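Local atomic coordinates of adenine phosphoribosyltransferase, putative (PDB entry 5VN4), a protein that probably catalyses the transfer of a phosphoribosyl group from 5-phosphoribosyl 1-diphosphate to adenine, giving AMP and diphosphate in purine salvage. Residues L184-L189 with T215-E220; L152-D155 with G161-L164; D155-G160 with F208-D213; R64-F69 with G95-V100. One frame throughout, in Å; residues are numbered along the deposited sequence.

In the fold
Contacts 1, 2 and 3 gather along one mixed sheet. Contact 4 joins two helices packed beside it. Along the chain contact 4 closes first. Contact 2 then closes before contact 1 opens, while the segments of contacts 1 and 3 alternate. Contacts 2 and 3 share Asp155 and the bound ribose phosphate, their centres about 8 Å apart. Contact 1 is about 10 Å from contact 3 between centres, and strand 184-185 lies between strands 156-157 and 208-213. Contact 4 is about 16 Å from contact 3 between centres. Its helix 60-75 touches Leu211 of strand 208-213, and Ile98 of helix 95-102 touches Ile153 of contact 2. The sheet thus joins substrate sites to helices of the dimer interface.

Contact 1 of 4, residues L184-L189 with T215-E220; sequences LGLTFL and TVLSDE
Leu184 lays its CD1 methyl against CG1 of Val216, the two carbons 4.0 Å apart. The side chains cross obliquely. The other branch of Leu184 turns to the next residue, and its CD2 lies 4.5 Å from CD1 of Leu217. That same CD1 of Leu217 also meets CD2 of Leu186, at 4.2 Å, and here the two leucines run at about a right angle. One methyl of Leu217 therefore meets both Leu184 of the strand and Leu186 of the loop after it. Leu184 reaches across because its CG stands opposite the backbone N (chi1 175°), while Leu186 and Leu217 both carry CG beside the backbone N. The contact is small and wholly apolar, and all four residues that touch are buried. Leu217 is the centre of an inverse gamma turn. Its carbonyl O accepts a hydrogen bond from Arg49 NH1, and Asp219 forms a salt bridge with the same arginine through NH2. This ties the loop to a residue of the adenine site. Leu186 belongs to the adenine pocket itself, its side chain about 4 Å from the base at the nearest atoms. Both Leu184 and Leu217 touch Ala51 of strand 50-51, another adenine-binding residue. Val216 leans on Glu32 of helix 26-34. Strand 184-185 pairs in parallel with strand 156-157 through Leu184 and with strand 208-213 through Gly185.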
loop_
_atom_site.group_PDB
_atom_site.type_symbol
_atom_site.label_atom_id
_atom_site.label_comp_id
_atom_site.label_asym_id
_atom_site.label_seq_id
_atom_site.Cartn_x
_atom_site.Cartn_y
_atom_site.Cartn_z
ATOM N N LEU A 184 -0.308 12.374 -9.274
ATOM C CA LEU A 184 0.652 13.049 -10.145
ATOM C C LEU A 184 0.493 12.514 -11.560
ATOM O O LEU A 184 0.672 11.317 -11.797
ATOM C CB LEU A 184 2.084 12.822 -9.650
ATOM C CG LEU A 184 3.185 13.386 -10.546
ATOM C CD1 LEU A 184 3.090 14.896 -10.670
ATOM C CD2 LEU A 184 4.530 12.987 -10.004
ATOM N N GLY A 185 0.159 13.401 -12.491
ATOM C CA GLY A 185 0.060 13.034 -13.891
ATOM C C GLY A 185 1.111 13.775 -14.682
ATOM O O GLY A 185 1.208 15.003 -14.584
ATOM N N LEU A 186 1.936 13.053 -15.440
ATOM C CA LEU A 186 2.968 13.695 -16.256
ATOM C C LEU A 186 2.342 13.882 -17.631
ATOM O O LEU A 186 2.429 13.017 -18.506
ATOM C CB LEU A 186 4.230 12.844 -16.286
ATOM C CG LEU A 186 4.805 12.512 -14.897
ATOM C CD1 LEU A 186 6.031 11.631 -15.004
ATOM C CD2 LEU A 186 5.120 13.777 -14.113
ATOM N N THR A 187 1.667 15.022 -17.820
ATOM C CA THR A 187 0.765 15.135 -18.967
ATOM C C THR A 187 1.511 15.137 -20.291
ATOM O O THR A 187 0.940 14.743 -21.311
ATOM C CB THR A 187 -0.173 16.340 -18.844
ATOM O OG1 THR A 187 0.559 17.556 -19.017
ATOM C CG2 THR A 187 -0.858 16.351 -17.485
ATOM N N PHE A 188 2.782 15.548 -20.294
ATOM C CA PHE A 188 3.547 15.537 -21.536
ATOM C C PHE A 188 3.734 14.128 -22.087
ATOM O O PHE A 188 4.023 13.976 -23.278
ATOM C CB PHE A 188 4.896 16.255 -21.359
ATOM C CG PHE A 188 5.822 15.604 -20.366
ATOM C CD1 PHE A 188 6.737 14.643 -20.771
ATOM C CD2 PHE A 188 5.800 15.977 -19.029
ATOM C CE1 PHE A 188 7.601 14.051 -19.845
ATOM C CE2 PHE A 188 6.658 15.392 -18.106
ATOM C CZ PHE A 188 7.557 14.425 -18.518
ATOM N N LEU A 189 3.566 13.098 -21.253
ATOM C CA LEU A 189 3.631 11.713 -21.703
ATOM C C LEU A 189 2.302 11.194 -22.240
ATOM O O LEU A 189 2.255 10.065 -22.741
ATOM C CB LEU A 189 4.149 10.799 -20.581
ATOM C CG LEU A 189 5.575 11.107 -20.100
ATOM C CD1 LEU A 189 5.938 10.221 -18.918
ATOM C CD2 LEU A 189 6.590 10.929 -21.218
ATOM N N THR A 215 4.252 20.294 -13.328
ATOM C CA THR A 215 4.695 21.601 -12.847
ATOM C C THR A 215 5.087 21.565 -11.377
ATOM O O THR A 215 5.759 22.489 -10.909
ATOM C CB THR A 215 3.633 22.681 -13.074
ATOM O OG1 THR A 215 2.512 22.458 -12.211
ATOM C CG2 THR A 215 3.176 22.703 -14.518
ATOM N N VAL A 216 4.677 20.530 -10.637
ATOM C CA VAL A 216 5.092 20.399 -9.243
ATOM C C VAL A 216 6.567 20.033 -9.129
ATOM O O VAL A 216 7.173 20.237 -8.070
ATOM C CB VAL A 216 4.181 19.398 -8.497
ATOM C CG1 VAL A 216 4.654 17.961 -8.702
ATOM C CG2 VAL A 216 4.095 19.735 -7.020
ATOM N N LEU A 217 7.164 19.509 -10.201
ATOM C CA LEU A 217 8.551 19.038 -10.188
ATOM C C LEU A 217 9.506 20.140 -10.660
ATOM O O LEU A 217 10.273 19.995 -11.613
ATOM C CB LEU A 217 8.680 17.772 -11.029
ATOM C CG LEU A 217 7.723 16.638 -10.649
ATOM C CD1 LEU A 217 7.948 15.418 -11.527
ATOM C CD2 LEU A 217 7.857 16.267 -9.179
ATOM N N SER A 218 9.461 21.251 -9.938
ATOM C CA SER A 218 10.207 22.452 -10.274
ATOM C C SER A 218 11.661 22.329 -9.824
ATOM O O SER A 218 12.019 21.480 -9.009
ATOM C CB SER A 218 9.580 23.643 -9.565
ATOM O OG SER A 218 9.559 23.399 -8.166
ATOM N N ASP A 219 12.502 23.219 -10.355
ATOM C CA ASP A 219 13.921 23.203 -10.003
ATOM C C ASP A 219 14.123 23.331 -8.501
ATOM O O ASP A 219 15.014 22.690 -7.929
ATOM C CB ASP A 219 14.656 24.334 -10.718
ATOM C CG ASP A 219 14.802 24.088 -12.198
ATOM O OD1 ASP A 219 14.486 22.969 -12.650
ATOM O OD2 ASP A 219 15.238 25.016 -12.908
ATOM N N GLU A 220 13.307 24.146 -7.842
ATOM C CA GLU A 220 13.473 24.375 -6.415
ATOM C C GLU A 220 12.988 23.209 -5.568
ATOM O O GLU A 220 13.136 23.264 -4.343
ATOM C CB GLU A 220 12.758 25.662 -5.991
ATOM C CG GLU A 220 11.246 25.633 -6.167
ATOM C CD GLU A 220 10.792 26.226 -7.490
ATOM O OE1 GLU A 220 9.643 26.721 -7.554
ATOM O OE2 GLU A 220 11.579 26.201 -8.464
#

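Contact 2 of 4, residues L152-D155 with G161-L164; sequences LIDD and GTML. With HSX (5-O-phosphono-alpha-D-ribofuranose), chain D.
O1X of the ribose phosphate is gripped twice by Thr162. The hydroxyl OG1 of Thr162 donates to O1X at 2.6 Å, and the backbone N of Thr162 donates to the same oxygen at 2.9 Å with an N-H...O angle of 153°. OG1 can reach it because it sits beside its own backbone N (chi1 -57°). OG1 is also hydrogen-bonded to Lys127 NZ. At the other end of the ligand two aspartates hold the ribose. Hydroxyl O3 of the sugar donates to Asp154 OD2 at 2.5 Å, and hydroxyl O2 donates to Asp155 OD1 at 2.7 Å. The two segments take in the acidic pair and the phosphate-binding end of the PRPP-binding motif of type I phosphoribosyltransferases. The acidic pair lies at the C-terminal end of strand 149-153, and the phosphate loop leads into helix 161-172, whose first turn would favour an anion at its N-terminus. Asp155 OD2 forms a salt bridge with Arg90. The segments also touch directly. Thr162 turns its methyl CG2 to Asp154 OD2, 3.6 Å away. Met163 bends at chi2 (-64°) and reaches from the helix to the strand. Its SD lies 3.8 Å from CB of Leu152, the two side chains sliding past each other in opposite directions. Its methyl CE reaches CB of Asp154, also at 3.8 Å, so apolar atoms back the carboxylate that holds O3.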
loop_
_atom_site.group_PDB
_atom_site.type_symbol
_atom_site.label_atom_id
_atom_site.label_comp_id
_atom_site.label_asym_id
_atom_site.label_seq_id
_atom_site.Cartn_x
_atom_site.Cartn_y
_atom_site.Cartn_z
ATOM N N LEU A 152 -10.024 3.081 -10.806
ATOM C CA LEU A 152 -8.631 2.645 -10.722
ATOM C C LEU A 152 -7.810 3.759 -10.087
ATOM O O LEU A 152 -7.945 4.922 -10.479
ATOM C CB LEU A 152 -8.084 2.375 -12.124
ATOM C CG LEU A 152 -8.579 1.103 -12.806
ATOM C CD1 LEU A 152 -8.239 1.149 -14.293
ATOM C CD2 LEU A 152 -7.988 -0.120 -12.146
ATOM N N ILE A 153 -6.960 3.420 -9.109
ATOM C CA ILE A 153 -6.151 4.425 -8.426
ATOM C C ILE A 153 -4.686 4.002 -8.359
ATOM O O ILE A 153 -4.366 2.831 -8.116
ATOM C CB ILE A 153 -6.717 4.797 -7.033
ATOM C CG1 ILE A 153 -6.002 6.025 -6.457
ATOM C CG2 ILE A 153 -6.647 3.614 -6.061
ATOM C CD1 ILE A 153 -6.738 6.671 -5.295
ATOM N N ASP A 154 -3.798 4.970 -8.593
ATOM C CA ASP A 154 -2.359 4.801 -8.448
ATOM C C ASP A 154 -1.792 6.126 -7.954
ATOM O O ASP A 154 -2.515 7.118 -7.843
ATOM C CB ASP A 154 -1.735 4.385 -9.780
ATOM C CG ASP A 154 -0.516 3.506 -9.612
ATOM O OD1 ASP A 154 -0.025 3.370 -8.465
ATOM O OD2 ASP A 154 -0.074 2.934 -10.634
ATOM N N ASP A 155 -0.486 6.157 -7.669
ATOM C CA ASP A 155 0.107 7.449 -7.325
ATOM C C ASP A 155 0.425 8.278 -8.570
ATOM O O ASP A 155 -0.082 9.394 -8.730
ATOM C CB ASP A 155 1.290 7.323 -6.348
ATOM C CG ASP A 155 2.529 6.691 -6.955
ATOM O OD1 ASP A 155 2.404 5.789 -7.817
ATOM O OD2 ASP A 155 3.643 7.083 -6.521
ATOM N N GLY A 161 1.032 2.959 -19.142
ATOM C CA GLY A 161 1.121 1.513 -19.288
ATOM C C GLY A 161 0.533 0.761 -18.109
ATOM O O GLY A 161 -0.162 -0.242 -18.282
ATOM N N THR A 162 0.801 1.226 -16.893
ATOM C CA THR A 162 0.233 0.553 -15.731
ATOM C C THR A 162 -1.286 0.651 -15.749
ATOM O O THR A 162 -1.986 -0.348 -15.547
ATOM C CB THR A 162 0.822 1.132 -14.441
ATOM O OG1 THR A 162 2.252 1.010 -14.485
ATOM C CG2 THR A 162 0.277 0.391 -13.207
ATOM N N MET A 163 -1.815 1.844 -16.025
ATOM C CA MET A 163 -3.266 1.996 -16.096
ATOM C C MET A 163 -3.873 1.091 -17.159
ATOM O O MET A 163 -4.957 0.536 -16.952
ATOM C CB MET A 163 -3.669 3.457 -16.313
ATOM C CG MET A 163 -3.740 4.273 -15.038
ATOM S SD MET A 163 -5.023 3.655 -13.922
ATOM C CE MET A 163 -4.478 4.493 -12.414
ATOM N N LEU A 164 -3.190 0.925 -18.301
ATOM C CA LEU A 164 -3.686 0.026 -19.338
ATOM C C LEU A 164 -3.866 -1.390 -18.804
ATOM O O LEU A 164 -4.862 -2.055 -19.112
ATOM C CB LEU A 164 -2.725 0.032 -20.529
ATOM C CG LEU A 164 -3.042 -0.981 -21.633
ATOM C CD1 LEU A 164 -4.414 -0.710 -22.265
ATOM C CD2 LEU A 164 -1.946 -1.002 -22.701
HETATM C C1 HSX D . 5.214 3.342 -10.966
HETATM O O4 HSX D . 4.888 3.312 -12.367
HETATM C C2 HSX D . 4.069 4.126 -10.352
HETATM O O2 HSX D . 3.909 3.840 -8.957
HETATM C C3 HSX D . 2.886 3.700 -11.196
HETATM O O3 HSX D . 2.409 2.400 -10.801
HETATM C C4 HSX D . 3.502 3.575 -12.582
HETATM C C5 HSX D . 3.320 4.834 -13.431
HETATM O O5 HSX D . 4.064 4.732 -14.648
HETATM P "P'" HSX D . 3.335 4.411 -16.060
HETATM O O1X HSX D . 2.941 2.946 -16.081
HETATM O O2X HSX D . 2.157 5.341 -16.165
HETATM O O3X HSX D . 4.423 4.741 -17.063
HETATM O O1 HSX D . 5.241 2.004 -10.450
#

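Contact 3 of 4, residues D155-G160 with F208-D213; sequences DVIATG and FVTLVD. With HSX (5-O-phosphono-alpha-D-ribofuranose), chain D; ADE (adenine), chain C.
Phe208 meets Ile157 with one side of its ring. Ile157 CG2 lies in the ring plane at the edge, 3.9 Å from Phe208 CE2. Ile157 CD1 comes in obliquely, 3.8 Å from Phe208 CD2. The ring also packs edge-to-face with His196. Val209 points its side chain from the contact to the other side of the strand, where it touches Arg73 of helix 60-75. Thr210 returns to Ile157, with its methyl CG2 3.6 Å from Ile157 CD1. With chi1 at 60°, the hydroxyl OG1 of Thr210 lies between the backbone N and the carbonyl carbon, and the methyl is left to face the isoleucine. OG1 makes a weak hydrogen bond to Val212 O. Ile157 thus fits between Phe208 and Thr210. It lies in the middle of the PRPP motif, and the residues on either side of it in sequence point to the ligands. Val156 sets CG2 3.7 Å from N3 of the adenine. After Ile157 the chain wraps the phosphate. O2X takes a bond from Ala158 N at 2.8 Å and another from Gly160 N, the N-cap of the following helix. O3X is held by Thr159 N, and Thr159 OG1 donates to HSX O3X at 2.6 Å. The strand turns a corner at Leu211 and Val212. Leu211 goes to Ile66, Phe69 and Phe70 of helix 60-75, and Val212 packs on helix 26-34. Asp213 comes last, with OD1 in a salt bridge to Arg28 NH1.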
loop_
_atom_site.group_PDB
_atom_site.type_symbol
_atom_site.label_atom_id
_atom_site.label_comp_id
_atom_site.label_asym_id
_atom_site.label_seq_id
_atom_site.Cartn_x
_atom_site.Cartn_y
_atom_site.Cartn_z
ATOM N N ASP A 155 -0.486 6.157 -7.669
ATOM C CA ASP A 155 0.107 7.449 -7.325
ATOM C C ASP A 155 0.425 8.278 -8.570
ATOM O O ASP A 155 -0.082 9.394 -8.730
ATOM C CB ASP A 155 1.290 7.323 -6.348
ATOM C CG ASP A 155 2.529 6.691 -6.955
ATOM O OD1 ASP A 155 2.404 5.789 -7.817
ATOM O OD2 ASP A 155 3.643 7.083 -6.521
ATOM N N VAL A 156 1.235 7.736 -9.480
ATOM C CA VAL A 156 1.711 8.454 -10.659
ATOM C C VAL A 156 1.099 7.823 -11.899
ATOM O O VAL A 156 1.047 6.595 -12.017
ATOM C CB VAL A 156 3.250 8.396 -10.744
ATOM C CG1 VAL A 156 3.751 9.081 -12.025
ATOM C CG2 VAL A 156 3.881 9.029 -9.513
ATOM N N ILE A 157 0.660 8.664 -12.830
ATOM C CA ILE A 157 0.348 8.253 -14.197
ATOM C C ILE A 157 1.369 8.917 -15.106
ATOM O O ILE A 157 1.437 10.153 -15.178
ATOM C CB ILE A 157 -1.092 8.604 -14.599
ATOM C CG1 ILE A 157 -2.093 7.909 -13.660
ATOM C CG2 ILE A 157 -1.332 8.178 -16.053
ATOM C CD1 ILE A 157 -3.512 8.324 -13.835
ATOM N N ALA A 158 2.195 8.095 -15.761
ATOM C CA ALA A 158 3.264 8.586 -16.611
ATOM C C ALA A 158 2.926 8.166 -18.037
ATOM O O ALA A 158 2.124 8.846 -18.699
ATOM C CB ALA A 158 4.623 8.103 -16.087
ATOM N N THR A 159 3.467 7.053 -18.540
ATOM C CA THR A 159 3.102 6.594 -19.876
ATOM C C THR A 159 1.685 6.037 -19.940
ATOM O O THR A 159 1.140 5.896 -21.043
ATOM C CB THR A 159 4.045 5.491 -20.357
ATOM O OG1 THR A 159 3.854 4.305 -19.565
ATOM C CG2 THR A 159 5.487 5.932 -20.306
ATOM N N GLY A 160 1.079 5.691 -18.807
ATOM C CA GLY A 160 -0.213 5.040 -18.830
ATOM C C GLY A 160 -0.162 3.550 -19.073
ATOM O O GLY A 160 -1.226 2.919 -19.176
ATOM N N PHE A 208 -9.315 10.792 -16.666
ATOM C CA PHE A 208 -8.152 10.661 -15.797
ATOM C C PHE A 208 -8.097 11.903 -14.920
ATOM O O PHE A 208 -8.148 13.024 -15.431
ATOM C CB PHE A 208 -6.860 10.606 -16.618
ATOM C CG PHE A 208 -6.527 9.243 -17.188
ATOM C CD1 PHE A 208 -7.491 8.436 -17.769
ATOM C CD2 PHE A 208 -5.213 8.805 -17.189
ATOM C CE1 PHE A 208 -7.143 7.196 -18.311
ATOM C CE2 PHE A 208 -4.853 7.578 -17.725
ATOM C CZ PHE A 208 -5.818 6.768 -18.294
ATOM N N VAL A 209 -7.972 11.707 -13.611
ATOM C CA VAL A 209 -7.906 12.803 -12.652
ATOM C C VAL A 209 -6.638 12.623 -11.828
ATOM O O VAL A 209 -6.550 11.695 -11.016
ATOM C CB VAL A 209 -9.145 12.830 -11.749
ATOM C CG1 VAL A 209 -8.999 13.893 -10.667
ATOM C CG2 VAL A 209 -10.410 13.044 -12.580
ATOM N N THR A 210 -5.644 13.486 -12.046
ATOM C CA THR A 210 -4.414 13.446 -11.266
ATOM C C THR A 210 -4.255 14.789 -10.576
ATOM O O THR A 210 -4.185 15.825 -11.242
ATOM C CB THR A 210 -3.191 13.137 -12.137
ATOM O OG1 THR A 210 -3.039 14.131 -13.154
ATOM C CG2 THR A 210 -3.323 11.771 -12.795
ATOM N N LEU A 211 -4.194 14.773 -9.245
ATOM C CA LEU A 211 -4.317 16.018 -8.487
ATOM C C LEU A 211 -3.285 17.058 -8.910
ATOM O O LEU A 211 -3.633 18.221 -9.152
ATOM C CB LEU A 211 -4.245 15.743 -6.985
ATOM C CG LEU A 211 -5.402 14.895 -6.456
ATOM C CD1 LEU A 211 -5.349 14.832 -4.923
ATOM C CD2 LEU A 211 -6.756 15.412 -6.937
ATOM N N VAL A 212 -2.007 16.676 -8.984
ATOM C CA VAL A 212 -1.018 17.608 -9.512
ATOM C C VAL A 212 -0.371 17.027 -10.767
ATOM O O VAL A 212 -0.747 15.938 -11.233
ATOM C CB VAL A 212 -0.016 18.119 -8.451
ATOM C CG1 VAL A 212 -0.762 18.910 -7.376
ATOM C CG2 VAL A 212 0.775 16.979 -7.836
ATOM N N ASP A 213 0.567 17.773 -11.345
ATOM C CA ASP A 213 1.131 17.461 -12.649
ATOM C C ASP A 213 2.616 17.785 -12.617
ATOM O O ASP A 213 3.184 18.101 -11.565
ATOM C CB ASP A 213 0.365 18.189 -13.765
ATOM C CG ASP A 213 0.475 19.703 -13.671
ATOM O OD1 ASP A 213 1.243 20.199 -12.817
ATOM O OD2 ASP A 213 -0.198 20.395 -14.468
HETATM C C1 HSX D . 5.214 3.342 -10.966
HETATM O O4 HSX D . 4.888 3.312 -12.367
HETATM C C2 HSX D . 4.069 4.126 -10.352
HETATM O O2 HSX D . 3.909 3.840 -8.957
HETATM C C3 HSX D . 2.886 3.700 -11.196
HETATM O O3 HSX D . 2.409 2.400 -10.801
HETATM C C4 HSX D . 3.502 3.575 -12.582
HETATM C C5 HSX D . 3.320 4.834 -13.431
HETATM O O5 HSX D . 4.064 4.732 -14.648
HETATM P "P'" HSX D . 3.335 4.411 -16.060
HETATM O O1X HSX D . 2.941 2.946 -16.081
HETATM O O2X HSX D . 2.157 5.341 -16.165
HETATM O O3X HSX D . 4.423 4.741 -17.063
HETATM O O1 HSX D . 5.241 2.004 -10.450
HETATM N N9 ADE C . 6.440 6.081 -11.847
HETATM C C8 ADE C . 6.581 6.261 -13.188
HETATM N N7 ADE C . 7.223 7.363 -13.510
HETATM C C5 ADE C . 7.517 7.946 -12.293
HETATM C C6 ADE C . 8.189 9.143 -11.946
HETATM N N6 ADE C . 8.705 10.003 -12.846
HETATM N N1 ADE C . 8.314 9.425 -10.634
HETATM C C2 ADE C . 7.796 8.570 -9.740
HETATM N N3 ADE C . 7.154 7.421 -9.944
HETATM C C4 ADE C . 7.041 7.167 -11.257
#

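Contact 4 of 4, residues R64-F69 with G95-V100; sequences RGIRDF and GPMIAV
Helix segments 64-69 and 95-100 cross at -45° with their axes 9.1 Å apart, running in broadly the same direction, and Arg67 and Ile98 have the nearest CA atoms. This is helix-on-helix packing at one face of the alpha/beta phosphoribosyltransferase core, where the two subunits of the homodimer also meet. Met97 and Arg67 carry most of it. Met97 CG sits between the backbone N and the carbonyl carbon (chi1 70°), and the rest of the chain runs out extended towards the neighbouring helix, crossing the Arg67 side chain at a slant. Met97 CG lies 3.8 Å from CG of Arg67. Met97 CE touches the backbone N of Arg67 and CG2 of Ile66, the latter at 4.0 Å. Ile98 adds CG1, 4.2 Å from CA of Arg67. Ile98 also reaches Ile84 of strand 83-87, and Ile66 reaches Leu211 of strand 208-213, so both helices sit on the sheet. In the second subunit, Glu101 forms a salt bridge with Arg67 NH1, and Val100 O accepts from Arg64 NH2. Arg67 bends at chi2 and chi3 to turn its guanidinium back to its own helix. There NE bonds Asp68 OD1 at 2.7 Å in a salt bridge, the oxygen lying 17° out of the guanidinium plane. In that plane a water accepts from Arg67 NH1 at 2.9 Å and donates to Met97 O at 2.8 Å.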
loop_
_atom_site.group_PDB
_atom_site.type_symbol
_atom_site.label_atom_id
_atom_site.label_comp_id
_atom_site.label_asym_id
_atom_site.label_seq_id
_atom_site.Cartn_x
_atom_site.Cartn_y
_atom_site.Cartn_z
ATOM N N ARG A 64 -4.572 13.833 4.078
ATOM C CA ARG A 64 -5.965 14.154 4.368
ATOM C C ARG A 64 -6.613 14.908 3.210
ATOM O O ARG A 64 -7.788 14.687 2.902
ATOM C CB ARG A 64 -6.045 14.963 5.660
ATOM C CG ARG A 64 -7.458 15.203 6.171
ATOM C CD ARG A 64 -7.422 15.851 7.548
ATOM N NE ARG A 64 -6.487 15.144 8.422
ATOM C CZ ARG A 64 -5.329 15.639 8.850
ATOM N NH1 ARG A 64 -4.960 16.870 8.517
ATOM N NH2 ARG A 64 -4.545 14.905 9.626
ATOM N N GLY A 65 -5.869 15.810 2.558
ATOM C CA GLY A 65 -6.428 16.515 1.416
ATOM C C GLY A 65 -6.727 15.585 0.253
ATOM O O GLY A 65 -7.759 15.722 -0.411
ATOM N N ILE A 66 -5.835 14.618 0.003
ATOM C CA ILE A 66 -6.082 13.604 -1.025
ATOM C C ILE A 66 -7.331 12.804 -0.685
ATOM O O ILE A 66 -8.228 12.618 -1.519
ATOM C CB ILE A 66 -4.857 12.678 -1.166
ATOM C CG1 ILE A 66 -3.624 13.435 -1.655
ATOM C CG2 ILE A 66 -5.177 11.490 -2.085
ATOM C CD1 ILE A 66 -2.342 12.670 -1.395
ATOM N N ARG A 67 -7.375 12.270 0.538
ATOM C CA ARG A 67 -8.525 11.495 0.986
ATOM C C ARG A 67 -9.806 12.302 0.836
ATOM O O ARG A 67 -10.791 11.832 0.250
ATOM C CB ARG A 67 -8.306 11.094 2.448
ATOM C CG ARG A 67 -9.296 10.081 3.005
ATOM C CD ARG A 67 -10.503 10.699 3.715
ATOM N NE ARG A 67 -10.196 11.811 4.614
ATOM C CZ ARG A 67 -9.890 11.703 5.908
ATOM N NH1 ARG A 67 -9.800 10.516 6.496
ATOM N NH2 ARG A 67 -9.663 12.802 6.613
ATOM N N ASP A 68 -9.806 13.530 1.358
ATOM C CA ASP A 68 -11.020 14.341 1.350
ATOM C C ASP A 68 -11.462 14.653 -0.069
ATOM O O ASP A 68 -12.661 14.636 -0.370
ATOM C CB ASP A 68 -10.792 15.640 2.126
ATOM C CG ASP A 68 -10.687 15.431 3.628
ATOM O OD1 ASP A 68 -11.009 14.330 4.117
ATOM O OD2 ASP A 68 -10.276 16.385 4.322
ATOM N N PHE A 69 -10.508 14.947 -0.956
ATOM C CA PHE A 69 -10.862 15.256 -2.338
ATOM C C PHE A 69 -11.617 14.101 -2.984
ATOM O O PHE A 69 -12.704 14.289 -3.549
ATOM C CB PHE A 69 -9.617 15.593 -3.162
ATOM C CG PHE A 69 -9.943 15.907 -4.593
ATOM C CD1 PHE A 69 -10.283 17.199 -4.965
ATOM C CD2 PHE A 69 -9.982 14.906 -5.552
ATOM C CE1 PHE A 69 -10.635 17.497 -6.272
ATOM C CE2 PHE A 69 -10.336 15.196 -6.859
ATOM C CZ PHE A 69 -10.656 16.496 -7.220
ATOM N N GLY A 95 -5.643 4.146 -1.930
ATOM C CA GLY A 95 -6.982 3.615 -2.079
ATOM C C GLY A 95 -7.731 3.319 -0.789
ATOM O O GLY A 95 -8.888 3.724 -0.624
ATOM N N PRO A 96 -7.104 2.589 0.145
ATOM C CA PRO A 96 -7.851 2.163 1.343
ATOM C C PRO A 96 -8.449 3.296 2.157
ATOM O O PRO A 96 -9.583 3.161 2.635
ATOM C CB PRO A 96 -6.812 1.356 2.131
ATOM C CG PRO A 96 -5.937 0.781 1.074
ATOM C CD PRO A 96 -5.807 1.895 0.056
ATOM N N MET A 97 -7.733 4.409 2.336
ATOM C CA MET A 97 -8.290 5.491 3.147
ATOM C C MET A 97 -9.501 6.129 2.476
ATOM O O MET A 97 -10.363 6.684 3.164
ATOM C CB MET A 97 -7.225 6.539 3.469
ATOM C CG MET A 97 -6.766 7.370 2.268
ATOM S SD MET A 97 -5.347 8.392 2.702
ATOM C CE MET A 97 -5.025 9.157 1.118
ATOM N N ILE A 98 -9.581 6.062 1.148
ATOM C CA ILE A 98 -10.761 6.539 0.433
ATOM C C ILE A 98 -11.887 5.520 0.525
ATOM O O ILE A 98 -13.030 5.860 0.858
ATOM C CB ILE A 98 -10.395 6.865 -1.028
ATOM C CG1 ILE A 98 -9.343 7.975 -1.070
ATOM C CG2 ILE A 98 -11.638 7.261 -1.821
ATOM C CD1 ILE A 98 -8.596 8.055 -2.396
ATOM N N ALA A 99 -11.561 4.249 0.265
ATOM C CA ALA A 99 -12.567 3.194 0.246
ATOM C C ALA A 99 -13.270 3.047 1.591
ATOM O O ALA A 99 -14.477 2.781 1.639
ATOM C CB ALA A 99 -11.924 1.869 -0.157
ATOM N N VAL A 100 -12.538 3.199 2.701
ATOM C CA VAL A 100 -13.173 3.019 4.000
ATOM C C VAL A 100 -14.236 4.086 4.238
ATOM O O VAL A 100 -15.306 3.790 4.781
ATOM C CB VAL A 100 -12.131 2.917 5.132
ATOM C CG1 VAL A 100 -11.444 4.249 5.377
ATOM C CG2 VAL A 100 -12.778 2.387 6.404
HETATM O O HOH W 1 -9.996 7.754 5.673
#